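Local coordinates for protein guanine nucleotide exchange factor p115rhogef (Homo sapiens, PDB 1IAP) that acts as a guanine nucleotide exchange factor, probably for Rho, and carries an RGS-like domain that probably binds G protein alpha subunits, at residues F5-L8 with E9-K12; L113-F116 with R117-L121; L56-Y59 with H60-E64. All coordinates share one frame; numbering follows the deposited sequence.

Interaction 1: F5-L8 with E9-K12; sequences FQSL and EQVK
Ser7 meets Gln10 across the first turn of helix 8-11, and the serine side chain is turned to cap that turn. With chi1 at 65°, OG stands between its own backbone N and carbonyl carbon, which faces it to the start of the helix; there it accepts a weak bond from Gln10 N, OG and N being 3.4 Å apart. The carbonyl of the same residue serves the following amide: Val11 N donates to Ser7 O at 3.1 Å. One residue on, Lys12 N donates to Leu8 O at 2.8 Å.

A chi1 of 73° puts Lys12 CG between its own N and carbonyl carbon, on the side where Leu8 O lies, 3.4 Å from CG. The two side chains cross at about a right angle, with Lys12 CB 3.9 Å from Leu8 CD2. Beyond CG the lysine is fully extended and carries NZ to Glu9 OE2 (2.8 Å), a salt bridge whose hydrogen bond is weak; Asp41 is its stronger partner.

On the buried side, Val11 offers its CG2 branch obliquely to the Phe5 ring, 3.9 Å from CE2, while Phe116 and Leu21 also meet that ring. A serine whose hydroxyl and carbonyl serve successive amides of the first turn is the classic helix N-cap, here opening the short N-terminal helix of an RGS-like domain.

Interaction 2: L113-F116 with R117-L121; sequences LEDF and RSKRL
Asp115 and Lys119, one helical turn apart, form a salt bridge in which NZ lies 3.3 Å from OD1, on the syn lone pair of that oxygen, and makes a weak bond to OD2 at 3.4 Å. The lysine reaches this position by bending at chi2 and again at chi4 (59°), which curls its end back along the helix. OD1 is shared, since it also accepts from His24 of helix 15-28, the stronger partner of this carboxylate. Two donors therefore converge on one oxygen, which would probably steady its negative charge.

The backbone supplies regular alpha-helical i to i+4 bonds: Arg117 N to Leu113 O at 2.9 Å, Lys119 N to Asp115 O at 3.0 Å and Arg120 N to Phe116 O at 2.8 Å. Glu114 O accepts from Ser118 N at 3.1 Å and, weakly, from Ser118 OG. This run belongs to helix 106-121 of the all-helical RGS-like fold, and its Leu113 and Phe116 side chains pack on Leu21 of helix 15-28.

Arg117 turns back toward the preceding turn. With a bend at chi3 (-60°), its guanidinium presents one face to Leu113 O and Glu114 CA, CZ standing 3.9 Å from the latter. This is packing; the polar need of NH1 is met by Phe5 O in the N-terminal loop. Arg120 CD passes 3.9 Å from Phe116 CE2, obliquely to the ring, and Arg120 NE forms a salt bridge with Glu128.

Interaction 3: L56-Y59 with H60-E64; sequences LDFY and HSFLE
Between 56-59 and 60-64 the end of helix 48-63 widens from alpha to pi-type geometry: His60 N still bonds to Leu56 O, but Tyr59 O accepts both Leu63 N at 2.9 Å and Glu64 N at 3.0 Å, the two donors arriving from opposite faces of the carbonyl plane. The extra donor, from the fifth residue on, is the evidence for the wider turn.

Tyr59 carries much of the side-chain contact. A chi1 of 169° swings its ring over the last turn, where Leu63 CB lies 3.9 Å from Tyr59 CD1 and Glu64 N lies over one of the ring faces. Its own edge is turned to His60 in a T-shaped pair, planes 78° apart, with Tyr59 CD2 standing 3.8 Å above the centre of the imidazole plane. Replacing Tyr59 by alanine is likely to strip that imidazole face of its aromatic partner and open a gap beside Leu63 and Glu64.

Phe58 faces the core. Phe62 CD1 lies over one face of its ring, 3.7 Å from Phe58 CD1, the two rings meeting obliquely. Leu63 CD1 touches the other end of the same ring, 3.7 Å from CE2. Helix 32-43 continues this packing through Cys36, which touches both phenylalanines, and Val101 of helix 91-103 meets Phe58 and Leu63.

His60 ND1 donates to Glu64 OE1 at 3.1 Å in a nearly straight bond (166°), the oxygen lying in the imidazole plane although it is approached from above the carboxylate plane. This His-carboxylate bond fixes the imidazole rotation, and the nearby negative charge would probably favour the protonated ring.

From the N terminus the order is interaction 1, interaction 3, interaction 2. Each is a local contact within one continuous stretch and closes no long loop; they follow in series, and none nests within or crosses another. Interactions 1 and 2 nonetheless meet in space, their centres 13 Å apart: Leu8 N packs 3.4 Å from Leu113 CD1, one of several touches that pin the N-terminal loop and the start of helix 8-11 to helix 106-121. Interaction 3 lies across the chain's centre, its nearest atoms about 11 Å from interaction 1 and about 16 Å from interaction 2. Helix 32-43 bridges the two sides, touching Leu8 as well as Phe58 and Phe62.

Interaction 1: F5-L8 with E9-K12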
loop_
_atom_site.group_PDB
_atom_site.type_symbol
_atom_site.label_atom_id
_atom_site.label_comp_id
_atom_site.label_asym_id
_atom_site.label_seq_id
_atom_site.Cartn_x
_atom_site.Cartn_y
_atom_site.Cartn_z
ATOM N N PHE A 5 13.624 0.396 -3.991
ATOM C CA PHE A 5 12.693 -0.420 -4.764
ATOM C C PHE A 5 13.065 -1.899 -4.926
ATOM O O PHE A 5 12.438 -2.621 -5.704
ATOM C CB PHE A 5 12.459 0.219 -6.137
ATOM C CG PHE A 5 11.916 1.619 -6.071
ATOM C CD1 PHE A 5 12.709 2.705 -6.436
ATOM C CD2 PHE A 5 10.610 1.852 -5.647
ATOM C CE1 PHE A 5 12.205 4.010 -6.381
ATOM C CE2 PHE A 5 10.096 3.151 -5.587
ATOM C CZ PHE A 5 10.897 4.231 -5.956
ATOM N N GLN A 6 14.079 -2.346 -4.193
ATOM C CA GLN A 6 14.505 -3.740 -4.265
ATOM C C GLN A 6 13.453 -4.691 -3.697
ATOM O O GLN A 6 13.330 -5.830 -4.153
ATOM C CB GLN A 6 15.839 -3.935 -3.537
ATOM C CG GLN A 6 17.025 -3.265 -4.213
ATOM C CD GLN A 6 17.273 -3.794 -5.615
ATOM O OE1 GLN A 6 17.607 -4.966 -5.800
ATOM N NE2 GLN A 6 17.109 -2.929 -6.612
ATOM N N SER A 7 12.684 -4.211 -2.723
ATOM C CA SER A 7 11.643 -5.018 -2.096
ATOM C C SER A 7 10.582 -4.148 -1.440
ATOM O O SER A 7 10.807 -2.964 -1.187
ATOM C CB SER A 7 12.247 -5.959 -1.047
ATOM O OG SER A 7 12.814 -5.235 0.032
ATOM N N LEU A 8 9.436 -4.757 -1.148
ATOM C CA LEU A 8 8.325 -4.066 -0.511
ATOM C C LEU A 8 8.751 -3.597 0.879
ATOM O O LEU A 8 8.414 -2.491 1.299
ATOM C CB LEU A 8 7.120 -5.006 -0.409
ATOM C CG LEU A 8 5.712 -4.443 -0.177
ATOM C CD1 LEU A 8 4.715 -5.565 -0.358
ATOM C CD2 LEU A 8 5.558 -3.830 1.208
ATOM N N GLU A 9 9.507 -4.441 1.579
ATOM C CA GLU A 9 9.987 -4.123 2.920
ATOM C C GLU A 9 10.777 -2.811 2.915
ATOM O O GLU A 9 10.602 -1.960 3.791
ATOM C CB GLU A 9 10.865 -5.263 3.441
ATOM C CG GLU A 9 11.058 -5.283 4.951
ATOM C CD GLU A 9 9.827 -5.763 5.717
ATOM O OE1 GLU A 9 8.836 -6.200 5.090
ATOM O OE2 GLU A 9 9.860 -5.706 6.965
ATOM N N GLN A 10 11.620 -2.637 1.903
ATOM C CA GLN A 10 12.428 -1.428 1.779
ATOM C C GLN A 10 11.630 -0.188 1.374
ATOM O O GLN A 10 11.865 0.897 1.904
ATOM C CB GLN A 10 13.571 -1.655 0.792
ATOM C CG GLN A 10 14.554 -2.722 1.241
ATOM C CD GLN A 10 15.617 -3.014 0.208
ATOM O OE1 GLN A 10 16.572 -2.253 0.048
ATOM N NE2 GLN A 10 15.458 -4.125 -0.501
ATOM N N VAL A 11 10.675 -0.348 0.463
ATOM C CA VAL A 11 9.871 0.789 0.000
ATOM C C VAL A 11 8.727 1.204 0.934
ATOM O O VAL A 11 8.366 2.380 0.993
ATOM C CB VAL A 11 9.309 0.541 -1.431
ATOM C CG1 VAL A 11 8.143 -0.447 -1.405
ATOM C CG2 VAL A 11 8.901 1.859 -2.074
ATOM N N LYS A 12 8.199 0.253 1.704
ATOM C CA LYS A 12 7.082 0.528 2.607
ATOM C C LYS A 12 7.359 1.624 3.639
ATOM O O LYS A 12 6.425 2.208 4.181
ATOM C CB LYS A 12 6.652 -0.757 3.329
ATOM C CG LYS A 12 7.632 -1.215 4.396
ATOM C CD LYS A 12 7.140 -2.438 5.154
ATOM C CE LYS A 12 8.046 -2.713 6.347
ATOM N NZ LYS A 12 7.669 -3.948 7.082
#

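Interaction 2: L113-F116 with R117-L121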
loop_
_atom_site.group_PDB
_atom_site.type_symbol
_atom_site.label_atom_id
_atom_site.label_comp_id
_atom_site.label_asym_id
_atom_site.label_seq_id
_atom_site.Cartn_x
_atom_site.Cartn_y
_atom_site.Cartn_z
ATOM N N LEU A 113 7.035 -4.611 -8.690
ATOM C CA LEU A 113 8.254 -3.918 -8.254
ATOM C C LEU A 113 9.316 -4.083 -9.338
ATOM O O LEU A 113 10.041 -3.143 -9.665
ATOM C CB LEU A 113 8.769 -4.492 -6.939
ATOM C CG LEU A 113 8.132 -3.959 -5.657
ATOM C CD1 LEU A 113 8.589 -4.786 -4.466
ATOM C CD2 LEU A 113 8.512 -2.498 -5.479
ATOM N N GLU A 114 9.381 -5.288 -9.900
ATOM C CA GLU A 114 10.325 -5.597 -10.971
ATOM C C GLU A 114 10.061 -4.665 -12.148
ATOM O O GLU A 114 10.983 -4.033 -12.662
ATOM C CB GLU A 114 10.153 -7.054 -11.410
ATOM C CG GLU A 114 11.020 -7.490 -12.584
ATOM C CD GLU A 114 10.761 -8.936 -13.003
ATOM O OE1 GLU A 114 9.988 -9.644 -12.317
ATOM O OE2 GLU A 114 11.336 -9.369 -14.028
ATOM N N ASP A 115 8.792 -4.562 -12.546
ATOM C CA ASP A 115 8.404 -3.705 -13.660
ATOM C C ASP A 115 8.759 -2.249 -13.383
ATOM O O ASP A 115 9.235 -1.546 -14.269
ATOM C CB ASP A 115 6.909 -3.826 -13.958
ATOM C CG ASP A 115 6.499 -3.039 -15.192
ATOM O OD1 ASP A 115 5.856 -1.975 -15.045
ATOM O OD2 ASP A 115 6.844 -3.473 -16.314
ATOM N N PHE A 116 8.523 -1.799 -12.155
ATOM C CA PHE A 116 8.847 -0.429 -11.789
ATOM C C PHE A 116 10.351 -0.177 -11.948
ATOM O O PHE A 116 10.759 0.824 -12.536
ATOM C CB PHE A 116 8.426 -0.121 -10.343
ATOM C CG PHE A 116 8.680 1.311 -9.940
ATOM C CD1 PHE A 116 7.689 2.276 -10.096
ATOM C CD2 PHE A 116 9.935 1.706 -9.475
ATOM C CE1 PHE A 116 7.939 3.630 -9.796
ATOM C CE2 PHE A 116 10.200 3.049 -9.172
ATOM C CZ PHE A 116 9.197 4.014 -9.336
ATOM N N ARG A 117 11.170 -1.088 -11.431
ATOM C CA ARG A 117 12.624 -0.935 -11.525
ATOM C C ARG A 117 13.125 -0.857 -12.966
ATOM O O ARG A 117 13.996 -0.043 -13.281
ATOM C CB ARG A 117 13.339 -2.061 -10.782
ATOM C CG ARG A 117 13.115 -2.045 -9.288
ATOM C CD ARG A 117 14.101 -2.956 -8.572
ATOM N NE ARG A 117 13.993 -4.348 -8.998
ATOM C CZ ARG A 117 13.244 -5.266 -8.395
ATOM N NH1 ARG A 117 12.519 -4.951 -7.326
ATOM N NH2 ARG A 117 13.220 -6.506 -8.860
ATOM N N SER A 118 12.564 -1.692 -13.840
ATOM C CA SER A 118 12.961 -1.699 -15.247
ATOM C C SER A 118 12.544 -0.410 -15.947
ATOM O O SER A 118 13.348 0.215 -16.637
ATOM C CB SER A 118 12.358 -2.901 -15.975
ATOM O OG SER A 118 12.928 -4.106 -15.504
ATOM N N LYS A 119 11.293 -0.005 -15.742
ATOM C CA LYS A 119 10.770 1.213 -16.355
ATOM C C LYS A 119 11.523 2.443 -15.849
ATOM O O LYS A 119 11.770 3.382 -16.606
ATOM C CB LYS A 119 9.274 1.360 -16.064
ATOM C CG LYS A 119 8.400 0.242 -16.620
ATOM C CD LYS A 119 8.240 0.328 -18.132
ATOM C CE LYS A 119 7.300 -0.755 -18.654
ATOM N NZ LYS A 119 5.941 -0.671 -18.039
ATOM N N ARG A 120 11.926 2.409 -14.581
ATOM C CA ARG A 120 12.650 3.529 -13.968
ATOM C C ARG A 120 13.996 3.773 -14.646
ATOM O O ARG A 120 14.414 4.923 -14.831
ATOM C CB ARG A 120 12.868 3.275 -12.476
ATOM C CG ARG A 120 13.461 4.465 -11.746
ATOM C CD ARG A 120 13.777 4.145 -10.294
ATOM N NE ARG A 120 14.214 5.353 -9.602
ATOM C CZ ARG A 120 15.014 5.381 -8.544
ATOM N NH1 ARG A 120 15.485 4.253 -8.026
ATOM N NH2 ARG A 120 15.356 6.546 -8.015
ATOM N N LEU A 121 14.675 2.687 -15.003
ATOM C CA LEU A 121 15.969 2.774 -15.672
ATOM C C LEU A 121 15.821 3.439 -17.038
ATOM O O LEU A 121 16.734 4.111 -17.513
ATOM C CB LEU A 121 16.576 1.380 -15.839
ATOM C CG LEU A 121 16.920 0.642 -14.545
ATOM C CD1 LEU A 121 17.364 -0.780 -14.862
ATOM C CD2 LEU A 121 18.006 1.400 -13.791
#

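Interaction 3: L56-Y59 with H60-E64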
loop_
_atom_site.group_PDB
_atom_site.type_symbol
_atom_site.label_atom_id
_atom_site.label_comp_id
_atom_site.label_asym_id
_atom_site.label_seq_id
_atom_site.Cartn_x
_atom_site.Cartn_y
_atom_site.Cartn_z
ATOM N N LEU A 56 -11.237 -5.696 10.291
ATOM C CA LEU A 56 -12.566 -5.741 9.693
ATOM C C LEU A 56 -12.585 -4.857 8.446
ATOM O O LEU A 56 -13.153 -5.234 7.423
ATOM C CB LEU A 56 -13.630 -5.272 10.691
ATOM C CG LEU A 56 -13.706 -6.034 12.021
ATOM C CD1 LEU A 56 -14.795 -5.430 12.899
ATOM C CD2 LEU A 56 -13.978 -7.505 11.780
ATOM N N ASP A 57 -11.934 -3.696 8.533
ATOM C CA ASP A 57 -11.855 -2.766 7.400
ATOM C C ASP A 57 -11.040 -3.427 6.289
ATOM O O ASP A 57 -11.396 -3.354 5.112
ATOM C CB ASP A 57 -11.170 -1.458 7.815
ATOM C CG ASP A 57 -11.991 -0.636 8.794
ATOM O OD1 ASP A 57 -13.216 -0.857 8.915
ATOM O OD2 ASP A 57 -11.398 0.255 9.438
ATOM N N PHE A 58 -9.941 -4.058 6.691
ATOM C CA PHE A 58 -9.044 -4.762 5.781
ATOM C C PHE A 58 -9.848 -5.851 5.077
ATOM O O PHE A 58 -9.700 -6.057 3.874
ATOM C CB PHE A 58 -7.880 -5.361 6.580
ATOM C CG PHE A 58 -6.941 -6.215 5.771
ATOM C CD1 PHE A 58 -5.807 -5.659 5.187
ATOM C CD2 PHE A 58 -7.150 -7.590 5.655
ATOM C CE1 PHE A 58 -4.889 -6.455 4.501
ATOM C CE2 PHE A 58 -6.238 -8.396 4.969
ATOM C CZ PHE A 58 -5.102 -7.825 4.392
ATOM N N TYR A 59 -10.708 -6.533 5.835
ATOM C CA TYR A 59 -11.554 -7.578 5.274
ATOM C C TYR A 59 -12.502 -6.995 4.233
ATOM O O TYR A 59 -12.562 -7.472 3.100
ATOM C CB TYR A 59 -12.360 -8.279 6.383
ATOM C CG TYR A 59 -13.445 -9.189 5.866
ATOM C CD1 TYR A 59 -13.155 -10.485 5.437
ATOM C CD2 TYR A 59 -14.765 -8.743 5.770
ATOM C CE1 TYR A 59 -14.157 -11.311 4.917
ATOM C CE2 TYR A 59 -15.765 -9.555 5.255
ATOM C CZ TYR A 59 -15.458 -10.835 4.832
ATOM O OH TYR A 59 -16.454 -11.632 4.319
ATOM N N HIS A 60 -13.217 -5.936 4.610
ATOM C CA HIS A 60 -14.175 -5.312 3.708
ATOM C C HIS A 60 -13.557 -4.690 2.457
ATOM O O HIS A 60 -14.193 -4.642 1.409
ATOM C CB HIS A 60 -15.021 -4.284 4.462
ATOM C CG HIS A 60 -15.964 -4.895 5.452
ATOM N ND1 HIS A 60 -17.016 -5.702 5.075
ATOM C CD2 HIS A 60 -15.995 -4.845 6.805
ATOM C CE1 HIS A 60 -17.653 -6.126 6.153
ATOM N NE2 HIS A 60 -17.052 -5.621 7.216
ATOM N N SER A 61 -12.309 -4.250 2.568
ATOM C CA SER A 61 -11.605 -3.625 1.453
ATOM C C SER A 61 -10.907 -4.578 0.487
ATOM O O SER A 61 -10.907 -4.340 -0.725
ATOM C CB SER A 61 -10.566 -2.624 1.975
ATOM O OG SER A 61 -11.179 -1.496 2.572
ATOM N N PHE A 62 -10.336 -5.664 1.010
ATOM C CA PHE A 62 -9.574 -6.581 0.164
ATOM C C PHE A 62 -9.994 -8.037 0.077
ATOM O O PHE A 62 -9.603 -8.727 -0.871
ATOM C CB PHE A 62 -8.097 -6.558 0.588
ATOM C CG PHE A 62 -7.518 -5.180 0.705
ATOM C CD1 PHE A 62 -7.287 -4.615 1.954
ATOM C CD2 PHE A 62 -7.202 -4.446 -0.434
ATOM C CE1 PHE A 62 -6.755 -3.332 2.071
ATOM C CE2 PHE A 62 -6.672 -3.165 -0.328
ATOM C CZ PHE A 62 -6.447 -2.607 0.927
ATOM N N LEU A 63 -10.780 -8.509 1.040
ATOM C CA LEU A 63 -11.156 -9.923 1.059
ATOM C C LEU A 63 -12.610 -10.275 0.745
ATOM O O LEU A 63 -12.889 -11.356 0.220
ATOM C CB LEU A 63 -10.727 -10.539 2.402
ATOM C CG LEU A 63 -9.312 -10.185 2.897
ATOM C CD1 LEU A 63 -9.048 -10.758 4.292
ATOM C CD2 LEU A 63 -8.268 -10.681 1.910
ATOM N N GLU A 64 -13.535 -9.369 1.042
ATOM C CA GLU A 64 -14.952 -9.619 0.786
ATOM C C GLU A 64 -15.313 -9.673 -0.702
ATOM O O GLU A 64 -14.756 -8.936 -1.514
ATOM C CB GLU A 64 -15.816 -8.585 1.513
ATOM C CG GLU A 64 -17.306 -8.825 1.372
ATOM C CD GLU A 64 -18.110 -8.052 2.385
ATOM O OE1 GLU A 64 -18.009 -6.805 2.405
ATOM O OE2 GLU A 64 -18.843 -8.696 3.165
#